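Side-chain contacts in glucose 1-dehydrogenase (Haloferax mediterranei, PDB 2B5W), which catalyses the zinc-dependent oxidation of D-glucose, and of several other aldoses, with NADP(+) or NAD(+) as electron acceptor, preferring NADP(+): residues A28-L33 against K133-I138; I82-V87 against E307-A312; A176-N181 against L186-M191; D216-E219 against T224-D227. The protein carries 1 engineered substitution. All blocks are in the same frame, centred on the assembly; numbering follows the deposited sequence.

Contact 1 of 4, residues A28-L33 against K133-I138; sequences ALVRTL and KYLVRI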
loop_
_atom_site.group_PDB
_atom_site.type_symbol
_atom_site.label_atom_id
_atom_site.label_comp_id
_atom_site.label_asym_id
_atom_site.label_seq_id
_atom_site.Cartn_x
_atom_site.Cartn_y
_atom_site.Cartn_z
ATOM N N ALA A 28 5.234 31.622 19.480
ATOM C CA ALA A 28 4.245 32.348 20.245
ATOM C C ALA A 28 3.947 31.665 21.582
ATOM O O ALA A 28 4.148 30.468 21.756
ATOM C CB ALA A 28 2.955 32.450 19.471
ATOM N N LEU A 29 3.494 32.464 22.525
ATOM C CA LEU A 29 2.934 31.985 23.796
ATOM C C LEU A 29 1.422 31.845 23.675
ATOM O O LEU A 29 0.724 32.758 23.254
ATOM C CB LEU A 29 3.265 32.925 24.955
ATOM C CG LEU A 29 2.775 32.510 26.324
ATOM C CD1 LEU A 29 3.529 31.293 26.804
ATOM C CD2 LEU A 29 2.908 33.658 27.328
ATOM N N VAL A 30 0.942 30.675 24.067
ATOM C CA VAL A 30 -0.451 30.274 23.939
ATOM C C VAL A 30 -1.006 29.960 25.326
ATOM O O VAL A 30 -0.396 29.224 26.114
ATOM C CB VAL A 30 -0.550 29.015 23.056
ATOM C CG1 VAL A 30 -2.057 28.623 22.868
ATOM C CG2 VAL A 30 0.198 29.171 21.716
ATOM N N ARG A 31 -2.209 30.451 25.611
ATOM C CA ARG A 31 -2.966 30.036 26.773
ATOM C C ARG A 31 -3.823 28.848 26.389
ATOM O O ARG A 31 -4.667 28.948 25.502
ATOM C CB ARG A 31 -3.852 31.164 27.296
ATOM C CG ARG A 31 -4.698 30.773 28.463
ATOM C CD ARG A 31 -5.406 31.957 29.161
ATOM N NE ARG A 31 -6.021 32.969 28.281
ATOM C CZ ARG A 31 -7.246 32.932 27.812
ATOM N NH1 ARG A 31 -7.699 33.955 27.110
ATOM N NH2 ARG A 31 -8.037 31.901 28.020
ATOM N N THR A 32 -3.636 27.744 27.098
ATOM C CA THR A 32 -4.393 26.520 26.820
ATOM C C THR A 32 -5.867 26.673 27.139
ATOM O O THR A 32 -6.234 27.157 28.215
ATOM C CB THR A 32 -3.803 25.376 27.617
ATOM O OG1 THR A 32 -2.405 25.304 27.303
ATOM C CG2 THR A 32 -4.419 24.062 27.235
ATOM N N LEU A 33 -6.720 26.275 26.192
ATOM C CA LEU A 33 -8.176 26.270 26.400
ATOM C C LEU A 33 -8.570 24.856 26.840
ATOM O O LEU A 33 -8.959 24.655 27.977
ATOM C CB LEU A 33 -8.937 26.700 25.137
ATOM C CG LEU A 33 -8.684 28.147 24.754
ATOM C CD1 LEU A 33 -9.124 28.348 23.317
ATOM C CD2 LEU A 33 -9.426 29.093 25.648
ATOM N N LYS A 133 5.138 28.118 12.880
ATOM C CA LYS A 133 4.985 27.198 11.768
ATOM C C LYS A 133 4.258 25.908 12.156
ATOM O O LYS A 133 3.772 25.207 11.292
ATOM C CB LYS A 133 6.346 26.854 11.162
ATOM C CG LYS A 133 7.262 26.061 12.059
ATOM C CD LYS A 133 8.712 26.029 11.500
ATOM C CE LYS A 133 8.808 25.131 10.279
ATOM N NZ LYS A 133 10.200 25.067 9.688
ATOM N N TYR A 134 4.209 25.621 13.458
ATOM C CA TYR A 134 3.514 24.452 14.009
ATOM C C TYR A 134 2.248 24.829 14.772
ATOM O O TYR A 134 1.675 23.969 15.452
ATOM C CB TYR A 134 4.441 23.629 14.915
ATOM C CG TYR A 134 5.721 23.181 14.221
ATOM C CD1 TYR A 134 5.685 22.657 12.948
ATOM C CD2 TYR A 134 6.952 23.371 14.812
ATOM C CE1 TYR A 134 6.839 22.273 12.297
ATOM C CE2 TYR A 134 8.109 22.982 14.162
ATOM C CZ TYR A 134 8.048 22.451 12.896
ATOM O OH TYR A 134 9.207 22.077 12.190
ATOM N N LEU A 135 1.807 26.071 14.643
ATOM C CA LEU A 135 0.528 26.515 15.195
ATOM C C LEU A 135 -0.400 26.715 14.018
ATOM O O LEU A 135 -0.111 27.520 13.125
ATOM C CB LEU A 135 0.658 27.812 16.003
ATOM C CG LEU A 135 1.387 27.622 17.338
ATOM C CD1 LEU A 135 1.744 28.909 18.018
ATOM C CD2 LEU A 135 0.579 26.700 18.283
ATOM N N VAL A 136 -1.529 26.014 14.032
ATOM C CA VAL A 136 -2.494 26.116 12.959
ATOM C C VAL A 136 -3.685 26.929 13.432
ATOM O O VAL A 136 -4.396 26.542 14.356
ATOM C CB VAL A 136 -2.952 24.720 12.500
ATOM C CG1 VAL A 136 -3.959 24.854 11.348
ATOM C CG2 VAL A 136 -1.752 23.855 12.125
ATOM N N ARG A 137 -3.921 28.080 12.817
ATOM C CA ARG A 137 -5.098 28.849 13.139
ATOM C C ARG A 137 -6.318 28.077 12.689
ATOM O O ARG A 137 -6.327 27.462 11.616
ATOM C CB ARG A 137 -5.053 30.195 12.405
ATOM C CG ARG A 137 -4.005 31.144 13.004
ATOM C CD ARG A 137 -3.671 32.346 12.104
ATOM N NE ARG A 137 -2.862 31.884 11.001
ATOM C CZ ARG A 137 -2.314 32.660 10.067
ATOM N NH1 ARG A 137 -2.504 33.966 10.066
ATOM N NH2 ARG A 137 -1.594 32.094 9.117
ATOM N N ILE A 138 -7.345 28.102 13.536
ATOM C CA ILE A 138 -8.614 27.453 13.213
ATOM C C ILE A 138 -9.720 28.480 13.400
ATOM O O ILE A 138 -9.580 29.477 14.136
ATOM C CB ILE A 138 -8.853 26.184 14.089
ATOM C CG1 ILE A 138 -9.080 26.550 15.555
ATOM C CG2 ILE A 138 -7.730 25.195 13.938
ATOM C CD1 ILE A 138 -9.579 25.358 16.389
#

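Contact 2 of 4, residues I82-V87 against E307-A312; sequences IVVPTV and EHFEAA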
loop_
_atom_site.group_PDB
_atom_site.type_symbol
_atom_site.label_atom_id
_atom_site.label_comp_id
_atom_site.label_asym_id
_atom_site.label_seq_id
_atom_site.Cartn_x
_atom_site.Cartn_y
_atom_site.Cartn_z
ATOM N N ILE A 82 -7.124 31.744 17.670
ATOM C CA ILE A 82 -7.350 30.379 18.171
ATOM C C ILE A 82 -6.482 29.456 17.343
ATOM O O ILE A 82 -6.567 29.412 16.092
ATOM C CB ILE A 82 -8.850 29.956 18.065
ATOM C CG1 ILE A 82 -9.783 30.951 18.748
ATOM C CG2 ILE A 82 -9.065 28.587 18.672
ATOM C CD1 ILE A 82 -9.368 31.317 20.146
ATOM N N VAL A 83 -5.636 28.686 18.031
ATOM C CA VAL A 83 -4.674 27.820 17.391
ATOM C C VAL A 83 -4.648 26.401 17.948
ATOM O O VAL A 83 -4.941 26.188 19.129
ATOM C CB VAL A 83 -3.241 28.423 17.501
ATOM C CG1 VAL A 83 -3.130 29.717 16.698
ATOM C CG2 VAL A 83 -2.847 28.692 18.954
ATOM N N VAL A 84 -4.315 25.458 17.080
ATOM C CA VAL A 84 -4.039 24.085 17.422
ATOM C C VAL A 84 -2.591 23.790 17.043
ATOM O O VAL A 84 -2.196 23.973 15.888
ATOM C CB VAL A 84 -4.990 23.130 16.643
ATOM C CG1 VAL A 84 -4.583 21.717 16.834
ATOM C CG2 VAL A 84 -6.442 23.361 17.076
ATOM N N PRO A 85 -1.792 23.297 17.977
ATOM C CA PRO A 85 -0.403 22.932 17.655
ATOM C C PRO A 85 -0.292 21.553 17.020
ATOM O O PRO A 85 -1.000 20.600 17.418
ATOM C CB PRO A 85 0.276 22.903 19.052
ATOM C CG PRO A 85 -0.828 22.469 19.966
ATOM C CD PRO A 85 -2.112 23.084 19.408
ATOM N N THR A 86 0.672 21.396 16.108
ATOM C CA THR A 86 1.051 20.065 15.666
ATOM C C THR A 86 1.862 19.421 16.801
ATOM O O THR A 86 2.210 20.073 17.798
ATOM C CB THR A 86 1.880 20.075 14.384
ATOM O OG1 THR A 86 3.125 20.739 14.672
ATOM C CG2 THR A 86 1.201 20.853 13.278
ATOM N N VAL A 87 2.119 18.154 16.642
ATOM C CA VAL A 87 2.698 17.332 17.693
ATOM C C VAL A 87 4.205 17.147 17.590
ATOM O O VAL A 87 4.898 17.109 18.610
ATOM C CB VAL A 87 1.993 15.971 17.699
ATOM C CG1 VAL A 87 2.530 15.085 18.809
ATOM C CG2 VAL A 87 0.472 16.164 17.916
ATOM N N GLU A 307 -1.161 20.666 6.665
ATOM C CA GLU A 307 -2.247 20.579 5.678
ATOM C C GLU A 307 -3.396 19.704 6.169
ATOM O O GLU A 307 -4.547 19.922 5.793
ATOM C CB GLU A 307 -1.722 20.008 4.368
ATOM C CG GLU A 307 -0.784 20.930 3.623
ATOM C CD GLU A 307 -0.301 20.321 2.303
ATOM O OE1 GLU A 307 -0.900 19.310 1.828
ATOM O OE2 GLU A 307 0.687 20.855 1.749
ATOM N N HIS A 308 -3.070 18.694 6.963
ATOM C CA HIS A 308 -4.096 17.789 7.486
ATOM C C HIS A 308 -4.914 18.455 8.571
ATOM O O HIS A 308 -6.118 18.204 8.697
ATOM C CB HIS A 308 -3.448 16.520 8.046
ATOM C CG HIS A 308 -2.553 15.835 7.079
ATOM N ND1 HIS A 308 -1.205 15.628 7.303
ATOM C CD2 HIS A 308 -2.807 15.381 5.824
ATOM C CE1 HIS A 308 -0.683 15.045 6.234
ATOM N NE2 HIS A 308 -1.636 14.879 5.328
ATOM N N PHE A 309 -4.276 19.308 9.367
ATOM C CA PHE A 309 -4.978 20.089 10.383
ATOM C C PHE A 309 -5.905 21.112 9.704
ATOM O O PHE A 309 -7.039 21.305 10.119
ATOM C CB PHE A 309 -4.007 20.843 11.333
ATOM C CG PHE A 309 -3.293 19.978 12.346
ATOM C CD1 PHE A 309 -2.371 19.011 11.958
ATOM C CD2 PHE A 309 -3.534 20.140 13.713
ATOM C CE1 PHE A 309 -1.717 18.188 12.861
ATOM C CE2 PHE A 309 -2.824 19.343 14.651
ATOM C CZ PHE A 309 -1.945 18.352 14.234
ATOM N N GLU A 310 -5.456 21.743 8.616
ATOM C CA GLU A 310 -6.338 22.643 7.862
ATOM C C GLU A 310 -7.548 21.911 7.265
ATOM O O GLU A 310 -8.677 22.367 7.380
ATOM C CB GLU A 310 -5.553 23.388 6.765
ATOM C CG GLU A 310 -4.544 24.387 7.292
ATOM C CD GLU A 310 -3.681 25.009 6.166
ATOM O OE1 GLU A 310 -3.869 24.700 4.989
ATOM O OE2 GLU A 310 -2.777 25.752 6.533
ATOM N N ALA A 311 -7.299 20.734 6.680
ATOM C CA ALA A 311 -8.340 19.918 6.089
ATOM C C ALA A 311 -9.336 19.525 7.166
ATOM O O ALA A 311 -10.540 19.555 6.938
ATOM C CB ALA A 311 -7.771 18.713 5.427
ATOM N N ALA A 312 -8.825 19.208 8.355
ATOM C CA ALA A 312 -9.702 18.869 9.499
ATOM C C ALA A 312 -10.703 19.938 9.837
ATOM O O ALA A 312 -11.827 19.620 10.238
ATOM C CB ALA A 312 -8.859 18.532 10.750
#

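Contact 3 of 4, residues A176-N181 against L186-M191; sequences AFVLGN and LLTLAM. With NAP (NADP nicotinamide-adenine-dinucleotide phosphate), chain I.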
loop_
_atom_site.group_PDB
_atom_site.type_symbol
_atom_site.label_atom_id
_atom_site.label_comp_id
_atom_site.label_asym_id
_atom_site.label_seq_id
_atom_site.Cartn_x
_atom_site.Cartn_y
_atom_site.Cartn_z
ATOM N N ALA A 176 -17.196 1.074 3.090
ATOM C CA ALA A 176 -16.091 1.336 4.004
ATOM C C ALA A 176 -16.332 0.729 5.365
ATOM O O ALA A 176 -17.481 0.703 5.822
ATOM C CB ALA A 176 -15.900 2.856 4.117
ATOM N N PHE A 177 -15.272 0.265 6.020
ATOM C CA PHE A 177 -15.345 -0.539 7.240
ATOM C C PHE A 177 -14.237 -0.011 8.157
ATOM O O PHE A 177 -13.024 -0.117 7.867
ATOM C CB PHE A 177 -15.103 -1.996 6.848
ATOM C CG PHE A 177 -15.228 -3.032 7.954
ATOM C CD1 PHE A 177 -15.972 -2.796 9.092
ATOM C CD2 PHE A 177 -14.682 -4.311 7.771
ATOM C CE1 PHE A 177 -16.165 -3.787 10.054
ATOM C CE2 PHE A 177 -14.831 -5.291 8.739
ATOM C CZ PHE A 177 -15.608 -5.036 9.886
ATOM N N VAL A 178 -14.646 0.549 9.272
ATOM C CA VAL A 178 -13.724 1.031 10.269
ATOM C C VAL A 178 -13.615 -0.069 11.309
ATOM O O VAL A 178 -14.618 -0.551 11.819
ATOM C CB VAL A 178 -14.265 2.313 10.949
ATOM C CG1 VAL A 178 -13.393 2.719 12.120
ATOM C CG2 VAL A 178 -14.425 3.448 9.943
ATOM N N LEU A 179 -12.406 -0.485 11.618
ATOM C CA LEU A 179 -12.191 -1.467 12.664
ATOM C C LEU A 179 -11.855 -0.735 13.962
ATOM O O LEU A 179 -10.827 -0.054 14.071
ATOM C CB LEU A 179 -11.055 -2.430 12.312
ATOM C CG LEU A 179 -11.053 -2.996 10.917
ATOM C CD1 LEU A 179 -9.824 -3.886 10.719
ATOM C CD2 LEU A 179 -12.316 -3.684 10.504
ATOM N N GLY A 180 -12.712 -0.853 14.973
ATOM C CA GLY A 180 -12.493 -0.136 16.206
ATOM C C GLY A 180 -13.532 0.907 16.497
ATOM O O GLY A 180 -13.931 1.695 15.611
ATOM N N ASN A 181 -13.956 0.906 17.761
ATOM C CA ASN A 181 -15.020 1.782 18.223
ATOM C C ASN A 181 -14.526 2.701 19.310
ATOM O O ASN A 181 -15.289 3.172 20.139
ATOM C CB ASN A 181 -16.243 0.956 18.719
ATOM C CG ASN A 181 -15.898 0.047 19.872
ATOM O OD1 ASN A 181 -14.788 -0.463 19.977
ATOM N ND2 ASN A 181 -16.866 -0.159 20.759
ATOM N N LEU A 186 -14.562 6.060 15.789
ATOM C CA LEU A 186 -15.885 6.641 15.636
ATOM C C LEU A 186 -15.795 7.976 14.886
ATOM O O LEU A 186 -16.623 8.287 14.049
ATOM C CB LEU A 186 -16.569 6.833 16.982
ATOM C CG LEU A 186 -16.841 5.522 17.728
ATOM C CD1 LEU A 186 -17.386 5.821 19.110
ATOM C CD2 LEU A 186 -17.846 4.688 17.017
ATOM N N LEU A 187 -14.780 8.783 15.214
ATOM C CA LEU A 187 -14.559 10.017 14.450
ATOM C C LEU A 187 -14.360 9.698 12.960
ATOM O O LEU A 187 -14.945 10.348 12.074
ATOM C CB LEU A 187 -13.322 10.727 15.010
ATOM C CG LEU A 187 -13.018 12.160 14.691
ATOM C CD1 LEU A 187 -14.146 13.051 15.147
ATOM C CD2 LEU A 187 -11.700 12.498 15.408
ATOM N N THR A 188 -13.555 8.679 12.689
ATOM C CA THR A 188 -13.266 8.262 11.350
ATOM C C THR A 188 -14.529 7.815 10.614
ATOM O O THR A 188 -14.736 8.160 9.458
ATOM C CB THR A 188 -12.209 7.176 11.336
ATOM O OG1 THR A 188 -10.992 7.695 11.890
ATOM C CG2 THR A 188 -11.897 6.728 9.974
ATOM N N LEU A 189 -15.390 7.074 11.300
ATOM C CA LEU A 189 -16.626 6.621 10.682
ATOM C C LEU A 189 -17.498 7.814 10.218
ATOM O O LEU A 189 -18.041 7.793 9.119
ATOM C CB LEU A 189 -17.357 5.714 11.670
ATOM C CG LEU A 189 -18.641 5.051 11.188
ATOM C CD1 LEU A 189 -18.378 4.073 10.098
ATOM C CD2 LEU A 189 -19.351 4.410 12.400
ATOM N N ALA A 190 -17.653 8.845 11.060
ATOM C CA ALA A 190 -18.383 10.039 10.693
ATOM C C ALA A 190 -17.695 10.784 9.566
ATOM O O ALA A 190 -18.355 11.300 8.650
ATOM C CB ALA A 190 -18.559 10.967 11.885
ATOM N N MET A 191 -16.367 10.832 9.599
ATOM C CA MET A 191 -15.643 11.419 8.480
ATOM C C MET A 191 -15.894 10.678 7.145
ATOM O O MET A 191 -16.053 11.285 6.110
ATOM C CB MET A 191 -14.140 11.488 8.748
ATOM C CG MET A 191 -13.789 12.360 9.941
ATOM S SD MET A 191 -12.046 12.284 10.390
ATOM C CE MET A 191 -11.280 12.858 8.844
HETATM P PA NAP I . -8.946 2.949 21.884
HETATM O O1A NAP I . -8.212 2.066 22.774
HETATM O O2A NAP I . -9.819 3.973 22.625
HETATM O O5B NAP I . -9.896 2.135 20.924
HETATM C C5B NAP I . -9.594 0.875 20.388
HETATM C C4B NAP I . -10.959 0.231 20.281
HETATM O O4B NAP I . -10.815 -0.954 19.532
HETATM C C3B NAP I . -11.578 -0.137 21.644
HETATM O O3B NAP I . -12.840 0.473 21.859
HETATM C C2B NAP I . -11.680 -1.663 21.592
HETATM O O2B NAP I . -12.878 -2.198 22.131
HETATM C C1B NAP I . -11.629 -1.950 20.111
HETATM N N9A NAP I . -11.049 -3.252 19.844
HETATM C C8A NAP I . -9.795 -3.687 20.204
HETATM N N7A NAP I . -9.648 -4.955 19.776
HETATM C C5A NAP I . -10.824 -5.349 19.182
HETATM C C6A NAP I . -11.263 -6.528 18.573
HETATM N N6A NAP I . -10.510 -7.647 18.523
HETATM N N1A NAP I . -12.534 -6.586 18.049
HETATM C C2A NAP I . -13.372 -5.491 18.089
HETATM N N3A NAP I . -12.953 -4.317 18.692
HETATM C C4A NAP I . -11.702 -4.248 19.209
HETATM O O3 NAP I . -7.951 3.863 21.040
HETATM P PN NAP I . -8.221 5.106 20.038
HETATM O O1N NAP I . -9.493 4.951 19.276
HETATM O O2N NAP I . -7.896 6.424 20.671
HETATM O O5D NAP I . -7.008 4.567 19.148
HETATM C C5D NAP I . -7.186 3.471 18.272
HETATM C C4D NAP I . -5.837 2.917 17.819
HETATM O O4D NAP I . -5.189 3.923 17.034
HETATM C C3D NAP I . -4.884 2.580 18.969
HETATM O O3D NAP I . -4.186 1.378 18.711
HETATM C C2D NAP I . -3.948 3.783 18.998
HETATM O O2D NAP I . -2.697 3.554 19.593
HETATM C C1D NAP I . -3.857 4.116 17.509
HETATM N N1N NAP I . -3.544 5.509 17.172
HETATM C C2N NAP I . -2.609 5.664 16.194
HETATM C C3N NAP I . -2.312 6.917 15.740
HETATM C C7N NAP I . -1.411 6.976 14.541
HETATM O O7N NAP I . -0.997 8.277 14.270
HETATM N N7N NAP I . -1.089 5.839 13.867
HETATM C C4N NAP I . -2.910 8.063 16.280
HETATM C C5N NAP I . -3.870 7.888 17.269
HETATM C C6N NAP I . -4.205 6.595 17.695
HETATM P P2B NAP I . -12.999 -2.640 23.722
HETATM O O1X NAP I . -12.921 -1.501 24.600
HETATM O O2X NAP I . -14.362 -3.360 23.759
HETATM O O3X NAP I . -11.876 -3.631 24.045
#

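Contact 4 of 4, residues D216-E219 against T224-D227; sequences DIIE and TYVD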
loop_
_atom_site.group_PDB
_atom_site.type_symbol
_atom_site.label_atom_id
_atom_site.label_comp_id
_atom_site.label_asym_id
_atom_site.label_seq_id
_atom_site.Cartn_x
_atom_site.Cartn_y
_atom_site.Cartn_z
ATOM N N ASP A 216 -24.578 2.823 19.713
ATOM C CA ASP A 216 -25.589 3.761 19.412
ATOM C C ASP A 216 -25.081 4.795 18.387
ATOM O O ASP A 216 -25.781 5.151 17.477
ATOM C CB ASP A 216 -26.038 4.492 20.665
ATOM C CG ASP A 216 -26.833 3.635 21.639
ATOM O OD1 ASP A 216 -27.294 2.550 21.247
ATOM O OD2 ASP A 216 -27.005 4.050 22.822
ATOM N N ILE A 217 -23.823 5.260 18.553
ATOM C CA ILE A 217 -23.276 6.229 17.594
ATOM C C ILE A 217 -23.140 5.599 16.219
ATOM O O ILE A 217 -23.520 6.167 15.203
ATOM C CB ILE A 217 -21.908 6.758 18.095
ATOM C CG1 ILE A 217 -22.126 7.834 19.143
ATOM C CG2 ILE A 217 -21.108 7.349 16.909
ATOM C CD1 ILE A 217 -20.866 8.235 19.881
ATOM N N ILE A 218 -22.609 4.396 16.167
ATOM C CA ILE A 218 -22.480 3.685 14.901
ATOM C C ILE A 218 -23.819 3.593 14.182
ATOM O O ILE A 218 -23.928 3.907 13.036
ATOM C CB ILE A 218 -21.926 2.278 15.149
ATOM C CG1 ILE A 218 -20.471 2.336 15.586
ATOM C CG2 ILE A 218 -22.045 1.406 13.889
ATOM C CD1 ILE A 218 -19.973 1.093 16.290
ATOM N N GLU A 219 -24.854 3.167 14.894
ATOM C CA GLU A 219 -26.160 2.978 14.277
ATOM C C GLU A 219 -26.856 4.289 13.898
ATOM O O GLU A 219 -27.566 4.356 12.902
ATOM C CB GLU A 219 -27.016 2.067 15.182
ATOM C CG GLU A 219 -26.425 0.670 15.191
ATOM C CD GLU A 219 -27.281 -0.384 15.911
ATOM O OE1 GLU A 219 -27.966 -0.019 16.875
ATOM O OE2 GLU A 219 -27.212 -1.577 15.536
ATOM N N THR A 224 -23.529 -0.067 10.014
ATOM C CA THR A 224 -23.778 -1.365 10.603
ATOM C C THR A 224 -22.716 -1.714 11.620
ATOM O O THR A 224 -21.495 -1.700 11.327
ATOM C CB THR A 224 -23.796 -2.435 9.505
ATOM O OG1 THR A 224 -24.913 -2.247 8.623
ATOM C CG2 THR A 224 -23.931 -3.837 10.121
ATOM N N TYR A 225 -23.160 -2.091 12.815
ATOM C CA TYR A 225 -22.300 -2.553 13.886
ATOM C C TYR A 225 -21.942 -4.019 13.700
ATOM O O TYR A 225 -22.823 -4.879 13.571
ATOM C CB TYR A 225 -22.935 -2.307 15.283
ATOM C CG TYR A 225 -22.244 -3.028 16.421
ATOM C CD1 TYR A 225 -20.889 -2.844 16.684
ATOM C CD2 TYR A 225 -22.930 -3.926 17.256
ATOM C CE1 TYR A 225 -20.249 -3.511 17.715
ATOM C CE2 TYR A 225 -22.299 -4.582 18.266
ATOM C CZ TYR A 225 -20.946 -4.386 18.514
ATOM O OH TYR A 225 -20.307 -5.032 19.535
ATOM N N VAL A 226 -20.650 -4.284 13.600
ATOM C CA VAL A 226 -20.117 -5.640 13.446
ATOM C C VAL A 226 -19.407 -6.017 14.729
ATOM O O VAL A 226 -18.371 -5.483 15.107
ATOM C CB VAL A 226 -19.167 -5.762 12.207
ATOM C CG1 VAL A 226 -18.723 -7.223 12.038
ATOM C CG2 VAL A 226 -19.846 -5.264 10.979
ATOM N N ASP A 227 -20.003 -6.968 15.451
ATOM C CA ASP A 227 -19.424 -7.468 16.659
ATOM C C ASP A 227 -18.471 -8.585 16.285
ATOM O O ASP A 227 -18.893 -9.572 15.726
ATOM C CB ASP A 227 -20.556 -8.012 17.540
ATOM C CG ASP A 227 -20.088 -8.580 18.837
ATOM O OD1 ASP A 227 -18.873 -8.744 19.123
ATOM O OD2 ASP A 227 -20.954 -8.877 19.727
#

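Contact 1 of 4, residues A28-L33 against K133-I138
Across the interior of the curled mixed sheet of the GroES-like domain, the fold shared by zinc-containing alcohol dehydrogenases, Leu-135 meets Ala-28 and Val-30. The whole contact rests on one methyl group. Leu-135 CD1 lies 4.0 Å from Ala-28 CB and equally far, 4.0 Å, from Val-30 CG2. Ala-28 and Val-30 are two residues apart on their strand and so face the same way, offering the leucine two adjacent small footholds. CD1 gets there because the leucine side chain is stretched out, with CD1 anti to CA (chi2 169°). Val-30 answers tip to tip with its CG2 branch, which stands beside the backbone N while CG1 is anti to it (chi1 -177°). No hydrogen bond links the segments, and the nearest CA pair, that of Ala-28 and Leu-135, is 8.6 Å apart: the strands face each other through side chains and are not neighbours in the sheet. All three residues are buried. Val-83 of strand 82-85 touches both Val-30 and Leu-135, while Pro-85 and Leu-77 also pack on the leucine. Strand 27-37 is itself paired by backbone bonds with strand 127-131 on one hand and strand 64-71 on the other.

Contact 2 of 4, residues I82-V87 against E307-A312
Val-84, near the end of strand 82-85, is the first residue of its segment to meet Phe-309 of helix 306-318. Its CG1 branch, anti to the backbone N (chi1 172°), comes to the edge of the phenyl ring, close to the ring plane, 3.7 Å from Phe-309 CD2. At Pro-85 the backbone takes over: its carbonyl O approaches Phe-309 CE2 obliquely at 3.5 Å, and this oxygen is buried here without a polar partner in the model. Thr-86 then bends round the far end of the ring. Its CA is 3.7 Å from Phe-309 CZ, and its methyl CG2 stands over one face in a CH-pi contact, 4.2 Å from the ring centroid and 18° off the normal. The threonine torsion (chi1 65°) leaves CG2 for the ring and turns OG1 to Arg-89 NH1, its hydrogen-bond partner. Next in line, Val-87 packs on Glu-150, a residue that binds the catalytic zinc and the substrate and whose side chain is about 4 Å from that of Phe-309. With an alanine in place of Phe-309, the Thr-86 methyl and Val-84 CG1 would probably lose their common partner and a gap would open between strand and helix. Val-136 of strand 135-137 and Ser-153 of helix 149-164 also touch the Phe-309 side chain, so from helix 306-318 it reaches in between strands 82-85 and 135-137 and helix 149-164.

Contact 3 of 4, residues A176-N181 against L186-M191
This is a strand-to-helix contact at the start of a Rossmann fold, where Val-178 and Asn-181 on the first strand and its glycine-rich turn pack against Leu-186, Thr-188 and Leu-189 of the helix that follows. Val-178 does most of the work through CG2. That methyl sits 3.9 Å from Leu-189 CA, pressed on the helix backbone itself. Val-178 CG2 also meets Leu-189 CD1 at 4.0 Å, with Thr-188 CG2 beside it. The valine torsion (chi1 172°) sets CG2 anti to its own carbonyl carbon and so aims it at the helix. Thr-188 spends only its methyl on this contact; its OG1 is hydrogen-bonded to Leu-184 O, one turn back, and to Thr-155 OG1. Further along, Leu-186 CD1 lies 3.5 Å from the backbone O of Asn-181, so that a leucine methyl packs on the backbone at the end of the turn. The cofactor passes by the same turn. Gly-180 CA is 3.8 Å from the NADP ribose atom O4B, and its backbone angles would jam any CB against the carbonyl O of Leu-179, consistent with the first glycine of a GxGxxG motif. The Asn-181 side chain leads off toward the adenosine ribose and Arg-208; Asn-181 and Arg-208 both belong to the NADP(+) site. Strand 175-179 runs between strands 201-206 and 243-248 of the parallel sheet, while Leu-187 and Met-191, elsewhere on helix 183-194, pack on helix 149-164.

Contact 4 of 4, residues D216-E219 against T224-D227
Glu-219 OE2 is held in a salt bridge by Arg-210 NH2 and comes within 4.3 Å of Tyr-225 CB, so that the carboxylate borders the rim of the contact. The two segments are the helix and the closing strand of the second beta-alpha-beta unit of the Rossmann fold, strand 201-206, helix 213-220 and strand 224-227. Ile-218 fills the buried middle with both of its branches. Its CG2 methyl, anti to the backbone N, lies against the strand backbone, 3.8 Å from Tyr-225 N and 3.9 Å from Thr-224 C. The longer branch is extended, with CD1 anti to CA (chi2 160°), and brings CD1 obliquely to Tyr-225 CD1 at 4.1 Å. Tyr-225 starts toward the helix, but the far end of its side chain leads away, with CG anti to the backbone N (chi1 167°). The phenol ends at a hydrogen bond between its OH and the backbone O of Arg-208, a residue of the NADP(+) site. That bond ties this outermost strand of the chain's parallel sheet to the loop that follows strand 201-206. Cys-204 on that strand also touches Ile-218 and is bonded through its backbone to Thr-224 and Val-226. Two residues on in the strand, Asp-227 N stands 4.1 Å above the ring plane of Tyr-225, over its centre.

How the contacts relate
Contacts 1 and 2 adjoin, their centres 9 Å apart: strands 135-137 and 82-85 are neighbours in one sheet, with Tyr-134 O 2.8 Å from Thr-86 N in a probable hydrogen bond. Contacts 3 and 4 form a second pair, 10 Å between centres, sharing the parallel sheet; Leu-186 CD2 packs on Ile-218 CG1 at 3.8 Å. The centres of contacts 1 and 4 are 36 Å apart, on opposite sides of the chain's centre. The active site lies between the pairs. Phe-309 of contact 2 is about 10 Å, side chain to ion, from the zinc, bound here by the engineered Cys-38 with His-63 and Glu-64, while contact 3 borders the NADP adenosine ribose directly.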